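PDB 3WX6: Hcp protein from Burkholderia pseudomallei K96243, which forms hexameric rings that probably stack into the inner tube of the type VI secretion system. Local coordinates for residues I115-Y121 and I141-T147; Y148-S152 and A163-T167. One frame throughout, in Å; residues are numbered along the deposited sequence.

In the fold
Interactions 1 and 2 lie in series along the chain. Thr147 ends the second segment of interaction 1, and Tyr148 begins the first segment of interaction 2. Their centres are about 21 Å apart, on opposite sides of the centre of the chain. Interaction 1 pairs two strands of the four-stranded antiparallel sheet. Interaction 2 joins the open end of the hairpin 151-153/162-164, the last two strands of the five-stranded sheet. Between them the chain passes from one sheet to the other within the Hcp barrel. Both contacts also meet neighbouring subunits. Strand 114-120 continues its sheet into one copy, and Tyr151 and Ala163 hydrogen-bond to another. This fits a ring-forming protein.

Interaction 1 (I115-Y121 and I141-T147); sequences ITHMDQY and IEEIKFT
Strands 115-120 and 142-147 run antiparallel at 178°, their axes 4.5 Å apart. Tyr121, Glu143 and Ile141 bury the most surface. Tyr121 takes chi1 p, which lays one ring face over Ile141 O. Tyr121 N hydrogen-bonds Ile141 O at 3.1 Å. Glu143 OE1 sits at the edge of the Tyr121 ring. The Glu143 backbone pairs with Asp119: Glu143 N to Asp119 O 2.9 Å, Asp119 N to Glu143 O 3.1 Å. His117 pairs likewise with Lys145; Lys145 N to His117 O is 2.8 Å. Strand 114-120 is outermost in the chain's four-stranded sheet of the Hcp barrel, 142-148 is next to it, and a strand of a neighbouring subunit extends the sheet past His117-Gln120. At a classic beta bulge, Thr116 N (2.9 Å) and His117 N (3.3 Å) both hydrogen-bond Lys145 O. Thr116 has psi -21° and chi1 p, so its OG1 also reaches Lys145 O at 3.0 Å. Ile115, Met118 (selenomethionine), Ile144 and Phe146 share the face opposite His117; Ile115 CG2 meets Ile144 CG2 at 3.6 Å. There Gln120 NE2 hydrogen-bonds Glu142 OE1 at 2.8 Å, Gln120 OE1 hydrogen-bonds Tyr108 OH of that neighbouring subunit, and Glu142 OE2 salt-bridges Lys63.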
loop_
_atom_site.group_PDB
_atom_site.type_symbol
_atom_site.label_atom_id
_atom_site.label_comp_id
_atom_site.label_asym_id
_atom_site.label_seq_id
_atom_site.Cartn_x
_atom_site.Cartn_y
_atom_site.Cartn_z
ATOM N N ILE A 115 -5.579 -30.491 -0.284
ATOM C CA ILE A 115 -5.163 -29.275 -0.958
ATOM C C ILE A 115 -6.419 -28.473 -1.247
ATOM O O ILE A 115 -7.378 -28.995 -1.819
ATOM C CB ILE A 115 -4.382 -29.574 -2.258
ATOM C CG1 ILE A 115 -3.250 -30.567 -1.974
ATOM C CG2 ILE A 115 -3.798 -28.305 -2.838
ATOM C CD1 ILE A 115 -2.382 -30.883 -3.177
ATOM N N THR A 116 -6.427 -27.211 -0.830
ATOM C CA THR A 116 -7.626 -26.397 -0.962
ATOM C C THR A 116 -7.439 -25.232 -1.918
ATOM O O THR A 116 -8.417 -24.693 -2.432
ATOM C CB THR A 116 -8.084 -25.851 0.398
ATOM O OG1 THR A 116 -6.950 -25.405 1.156
ATOM C CG2 THR A 116 -8.830 -26.939 1.169
ATOM N N HIS A 117 -6.192 -24.837 -2.156
ATOM C CA HIS A 117 -5.939 -23.729 -3.068
ATOM C C HIS A 117 -4.533 -23.754 -3.667
ATOM O O HIS A 117 -3.599 -24.274 -3.061
ATOM C CB HIS A 117 -6.161 -22.404 -2.355
ATOM C CG HIS A 117 -6.482 -21.272 -3.285
ATOM N ND1 HIS A 117 -7.763 -20.998 -3.691
ATOM C CD2 HIS A 117 -5.681 -20.363 -3.885
ATOM C CE1 HIS A 117 -7.747 -19.950 -4.505
ATOM N NE2 HIS A 117 -6.499 -19.550 -4.638
HETATM N N MSE A 118 -4.387 -23.175 -4.856
HETATM C CA MSE A 118 -3.082 -23.096 -5.502
HETATM C C MSE A 118 -3.007 -21.940 -6.501
HETATM O O MSE A 118 -3.897 -21.762 -7.331
HETATM C CB MSE A 118 -2.750 -24.429 -6.198
HETATM C CG MSE A 118 -1.267 -24.790 -6.195
HETATM SE SE MSE A 118 -0.887 -26.561 -6.927
HETATM C CE MSE A 118 -2.235 -27.571 -5.995
ATOM N N ASP A 119 -1.939 -21.155 -6.405
ATOM C CA ASP A 119 -1.648 -20.120 -7.396
ATOM C C ASP A 119 -0.329 -20.369 -8.101
ATOM O O ASP A 119 0.723 -20.215 -7.499
ATOM C CB ASP A 119 -1.612 -18.737 -6.740
ATOM C CG ASP A 119 -2.958 -18.307 -6.208
ATOM O OD1 ASP A 119 -3.727 -17.726 -6.995
ATOM O OD2 ASP A 119 -3.243 -18.547 -5.018
ATOM N N GLN A 120 -0.385 -20.726 -9.378
ATOM C CA GLN A 120 0.831 -20.864 -10.168
ATOM C C GLN A 120 0.989 -19.626 -11.038
ATOM O O GLN A 120 0.028 -19.184 -11.670
ATOM C CB GLN A 120 0.799 -22.126 -11.030
ATOM C CG GLN A 120 0.511 -23.398 -10.258
ATOM C CD GLN A 120 0.498 -24.618 -11.148
ATOM O OE1 GLN A 120 -0.342 -24.744 -12.042
ATOM N NE2 GLN A 120 1.434 -25.528 -10.911
ATOM N N TYR A 121 2.199 -19.078 -11.072
ATOM C CA TYR A 121 2.451 -17.820 -11.759
ATOM C C TYR A 121 3.917 -17.598 -12.096
ATOM O O TYR A 121 4.765 -18.458 -11.845
ATOM C CB TYR A 121 1.925 -16.657 -10.920
ATOM C CG TYR A 121 2.402 -16.628 -9.486
ATOM C CD1 TYR A 121 3.604 -16.032 -9.139
ATOM C CD2 TYR A 121 1.621 -17.163 -8.473
ATOM C CE1 TYR A 121 4.025 -15.993 -7.823
ATOM C CE2 TYR A 121 2.034 -17.129 -7.159
ATOM C CZ TYR A 121 3.235 -16.542 -6.842
ATOM O OH TYR A 121 3.653 -16.500 -5.536
ATOM N N ILE A 141 7.099 -19.525 -9.524
ATOM C CA ILE A 141 6.581 -19.762 -8.181
ATOM C C ILE A 141 5.162 -20.316 -8.241
ATOM O O ILE A 141 4.429 -20.081 -9.202
ATOM C CB ILE A 141 6.630 -18.480 -7.340
ATOM C CG1 ILE A 141 8.083 -18.088 -7.125
ATOM C CG2 ILE A 141 6.004 -18.690 -5.973
ATOM C CD1 ILE A 141 8.989 -19.280 -6.919
ATOM N N GLU A 142 4.807 -21.118 -7.244
ATOM C CA GLU A 142 3.420 -21.462 -6.986
ATOM C C GLU A 142 3.193 -21.332 -5.497
ATOM O O GLU A 142 4.148 -21.255 -4.733
ATOM C CB GLU A 142 3.084 -22.872 -7.498
ATOM C CG GLU A 142 3.965 -23.979 -6.947
ATOM C CD GLU A 142 3.877 -25.259 -7.765
ATOM O OE1 GLU A 142 2.879 -25.447 -8.492
ATOM O OE2 GLU A 142 4.818 -26.073 -7.691
ATOM N N GLU A 143 1.933 -21.270 -5.088
ATOM C CA GLU A 143 1.597 -21.233 -3.670
ATOM C C GLU A 143 0.511 -22.253 -3.353
ATOM O O GLU A 143 -0.640 -22.084 -3.754
ATOM C CB GLU A 143 1.148 -19.829 -3.258
ATOM C CG GLU A 143 2.230 -18.789 -3.349
ATOM C CD GLU A 143 1.747 -17.421 -2.939
ATOM O OE1 GLU A 143 0.790 -16.921 -3.565
ATOM O OE2 GLU A 143 2.317 -16.845 -1.989
ATOM N N ILE A 144 0.882 -23.309 -2.636
ATOM C CA ILE A 144 -0.053 -24.387 -2.344
ATOM C C ILE A 144 -0.577 -24.276 -0.917
ATOM O O ILE A 144 0.183 -24.317 0.053
ATOM C CB ILE A 144 0.596 -25.775 -2.539
ATOM C CG1 ILE A 144 1.404 -25.822 -3.838
ATOM C CG2 ILE A 144 -0.464 -26.858 -2.554
ATOM C CD1 ILE A 144 2.883 -25.611 -3.645
ATOM N N LYS A 145 -1.892 -24.152 -0.799
ATOM C CA LYS A 145 -2.530 -23.965 0.492
ATOM C C LYS A 145 -3.222 -25.267 0.903
ATOM O O LYS A 145 -4.138 -25.735 0.233
ATOM C CB LYS A 145 -3.502 -22.780 0.404
ATOM C CG LYS A 145 -4.400 -22.530 1.600
ATOM C CD LYS A 145 -4.938 -21.091 1.552
ATOM C CE LYS A 145 -6.222 -20.921 2.351
ATOM N NZ LYS A 145 -6.200 -19.678 3.171
ATOM N N PHE A 146 -2.753 -25.859 1.996
ATOM C CA PHE A 146 -3.309 -27.115 2.499
ATOM C C PHE A 146 -4.255 -26.895 3.678
ATOM O O PHE A 146 -4.099 -25.950 4.447
ATOM C CB PHE A 146 -2.185 -28.070 2.918
ATOM C CG PHE A 146 -1.187 -28.374 1.822
ATOM C CD1 PHE A 146 -0.122 -27.514 1.568
ATOM C CD2 PHE A 146 -1.285 -29.544 1.081
ATOM C CE1 PHE A 146 0.804 -27.802 0.578
ATOM C CE2 PHE A 146 -0.362 -29.835 0.083
ATOM C CZ PHE A 146 0.687 -28.966 -0.162
ATOM N N THR A 147 -5.266 -27.747 3.789
ATOM C CA THR A 147 -6.138 -27.747 4.956
ATOM C C THR A 147 -5.943 -29.060 5.707
ATOM O O THR A 147 -5.809 -30.114 5.088
ATOM C CB THR A 147 -7.623 -27.559 4.556
ATOM O OG1 THR A 147 -7.806 -26.255 3.986
ATOM C CG2 THR A 147 -8.543 -27.706 5.751
#

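Interaction 2 (Y148-S152 and A163-T167); sequences YSGYS and AANWT
The Tyr151 side chain overlaps Ala164, with one ring face over Ala164 O. Its CZ lies 3.6 Å from Ala164 CB, and its OH lies 3.5 Å from the same atom. The two residues belong to a beta hairpin made by strands 151-153 and 162-164, which forms one end of the five-stranded antiparallel sheet of the Hcp barrel. Strand 162-164 is outermost within this chain. Tyr151 and Ala164 form a hydrogen-bonded antiparallel pair, with CA atoms 5.8 Å apart. Tyr151 N donates to Ala164 O at 3.2 Å, and Ala164 N donates to Tyr151 O at 3.2 Å. Ser152 and Ala163 are the next, non-hydrogen-bonded pair, with CA atoms 4.3 Å apart. All four of these residues have extended backbones. Chi1 p on Tyr151 brings its ring across toward Ala164. Its OH hydrogen-bonds Leu73 O of a neighbouring subunit, and Ala163 N hydrogen-bonds Gln74 OE1 of the same copy. The hairpin is therefore part of a subunit interface. Beyond Ala164 the second segment leaves the ladder. Asn165 has phi 48° and psi 31°, a left-handed conformation that turns the chain across Gly150. Gly150 CA lies 3.3 Å from Ala164 O, a CA-H...O contact, and 3.2 Å from Asn165 O. A CB on Gly150 would fall about 2.5 Å from Asn165 O, so a side chain would clash here. Trp166 follows with chi1 t. Its indole comes alongside the first strand, with CZ3 4.1 Å from Ser152 CB and the ring edge directed at Tyr151 N, 3.7 Å from Trp166 CE3.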
loop_
_atom_site.group_PDB
_atom_site.type_symbol
_atom_site.label_atom_id
_atom_site.label_comp_id
_atom_site.label_asym_id
_atom_site.label_seq_id
_atom_site.Cartn_x
_atom_site.Cartn_y
_atom_site.Cartn_z
ATOM N N TYR A 148 -5.912 -28.996 7.036
ATOM C CA TYR A 148 -5.649 -30.188 7.840
ATOM C C TYR A 148 -6.560 -30.290 9.060
ATOM O O TYR A 148 -7.250 -29.334 9.414
ATOM C CB TYR A 148 -4.178 -30.212 8.286
ATOM C CG TYR A 148 -3.703 -28.968 9.022
ATOM C CD1 TYR A 148 -3.950 -28.797 10.379
ATOM C CD2 TYR A 148 -3.002 -27.973 8.357
ATOM C CE1 TYR A 148 -3.518 -27.675 11.046
ATOM C CE2 TYR A 148 -2.565 -26.848 9.015
ATOM C CZ TYR A 148 -2.827 -26.705 10.358
ATOM O OH TYR A 148 -2.399 -25.586 11.028
ATOM N N SER A 149 -6.563 -31.464 9.685
ATOM C CA SER A 149 -7.279 -31.684 10.935
ATOM C C SER A 149 -6.289 -31.846 12.074
ATOM O O SER A 149 -5.991 -30.889 12.784
ATOM C CB SER A 149 -8.189 -32.911 10.841
ATOM O OG SER A 149 -9.397 -32.592 10.168
ATOM N N GLY A 150 -5.779 -33.061 12.247
ATOM C CA GLY A 150 -4.762 -33.308 13.253
ATOM C C GLY A 150 -3.422 -32.692 12.891
ATOM O O GLY A 150 -3.087 -32.560 11.711
ATOM N N TYR A 151 -2.637 -32.358 13.913
ATOM C CA TYR A 151 -1.329 -31.737 13.717
ATOM C C TYR A 151 -0.382 -32.032 14.877
ATOM O O TYR A 151 -0.819 -32.311 15.990
ATOM C CB TYR A 151 -1.464 -30.220 13.521
ATOM C CG TYR A 151 -2.012 -29.457 14.712
ATOM C CD1 TYR A 151 -1.172 -28.995 15.709
ATOM C CD2 TYR A 151 -3.364 -29.165 14.812
ATOM C CE1 TYR A 151 -1.661 -28.292 16.785
ATOM C CE2 TYR A 151 -3.865 -28.458 15.886
ATOM C CZ TYR A 151 -3.008 -28.023 16.870
ATOM O OH TYR A 151 -3.492 -27.318 17.949
ATOM N N SER A 152 0.918 -31.989 14.597
ATOM C CA SER A 152 1.944 -32.130 15.626
ATOM C C SER A 152 3.147 -31.246 15.305
ATOM O O SER A 152 3.627 -31.242 14.180
ATOM C CB SER A 152 2.370 -33.593 15.766
ATOM O OG SER A 152 3.263 -33.758 16.852
ATOM N N ALA A 163 0.477 -31.534 20.120
ATOM C CA ALA A 163 -0.370 -32.283 19.198
ATOM C C ALA A 163 -1.844 -32.158 19.570
ATOM O O ALA A 163 -2.193 -32.189 20.749
ATOM C CB ALA A 163 0.046 -33.742 19.174
ATOM N N ALA A 164 -2.703 -32.015 18.562
ATOM C CA ALA A 164 -4.147 -31.949 18.780
ATOM C C ALA A 164 -4.905 -32.641 17.659
ATOM O O ALA A 164 -4.436 -32.671 16.517
ATOM C CB ALA A 164 -4.603 -30.507 18.897
ATOM N N ASN A 165 -6.069 -33.198 17.995
ATOM C CA ASN A 165 -6.891 -33.946 17.046
ATOM C C ASN A 165 -6.094 -34.977 16.245
ATOM O O ASN A 165 -6.421 -35.261 15.095
ATOM C CB ASN A 165 -7.602 -32.985 16.084
ATOM C CG ASN A 165 -8.208 -31.782 16.791
ATOM O OD1 ASN A 165 -8.827 -31.915 17.849
ATOM N ND2 ASN A 165 -8.024 -30.600 16.214
ATOM N N TRP A 166 -5.044 -35.528 16.850
ATOM C CA TRP A 166 -4.230 -36.542 16.195
ATOM C C TRP A 166 -4.932 -37.904 16.215
ATOM O O TRP A 166 -5.846 -38.127 17.012
ATOM C CB TRP A 166 -2.856 -36.633 16.866
ATOM C CG TRP A 166 -1.859 -37.390 16.056
ATOM C CD1 TRP A 166 -1.477 -38.686 16.220
ATOM C CD2 TRP A 166 -1.120 -36.891 14.934
ATOM N NE1 TRP A 166 -0.543 -39.025 15.271
ATOM C CE2 TRP A 166 -0.305 -37.941 14.469
ATOM C CE3 TRP A 166 -1.068 -35.658 14.278
ATOM C CZ2 TRP A 166 0.550 -37.796 13.379
ATOM C CZ3 TRP A 166 -0.222 -35.515 13.202
ATOM C CH2 TRP A 166 0.578 -36.577 12.760
ATOM N N THR A 167 -4.517 -38.806 15.332
ATOM C CA THR A 167 -5.135 -40.126 15.239
ATOM C C THR A 167 -4.071 -41.203 15.039
ATOM O O THR A 167 -3.149 -41.020 14.246
ATOM C CB THR A 167 -6.155 -40.179 14.088
ATOM O OG1 THR A 167 -7.292 -39.374 14.425
ATOM C CG2 THR A 167 -6.615 -41.604 13.831
#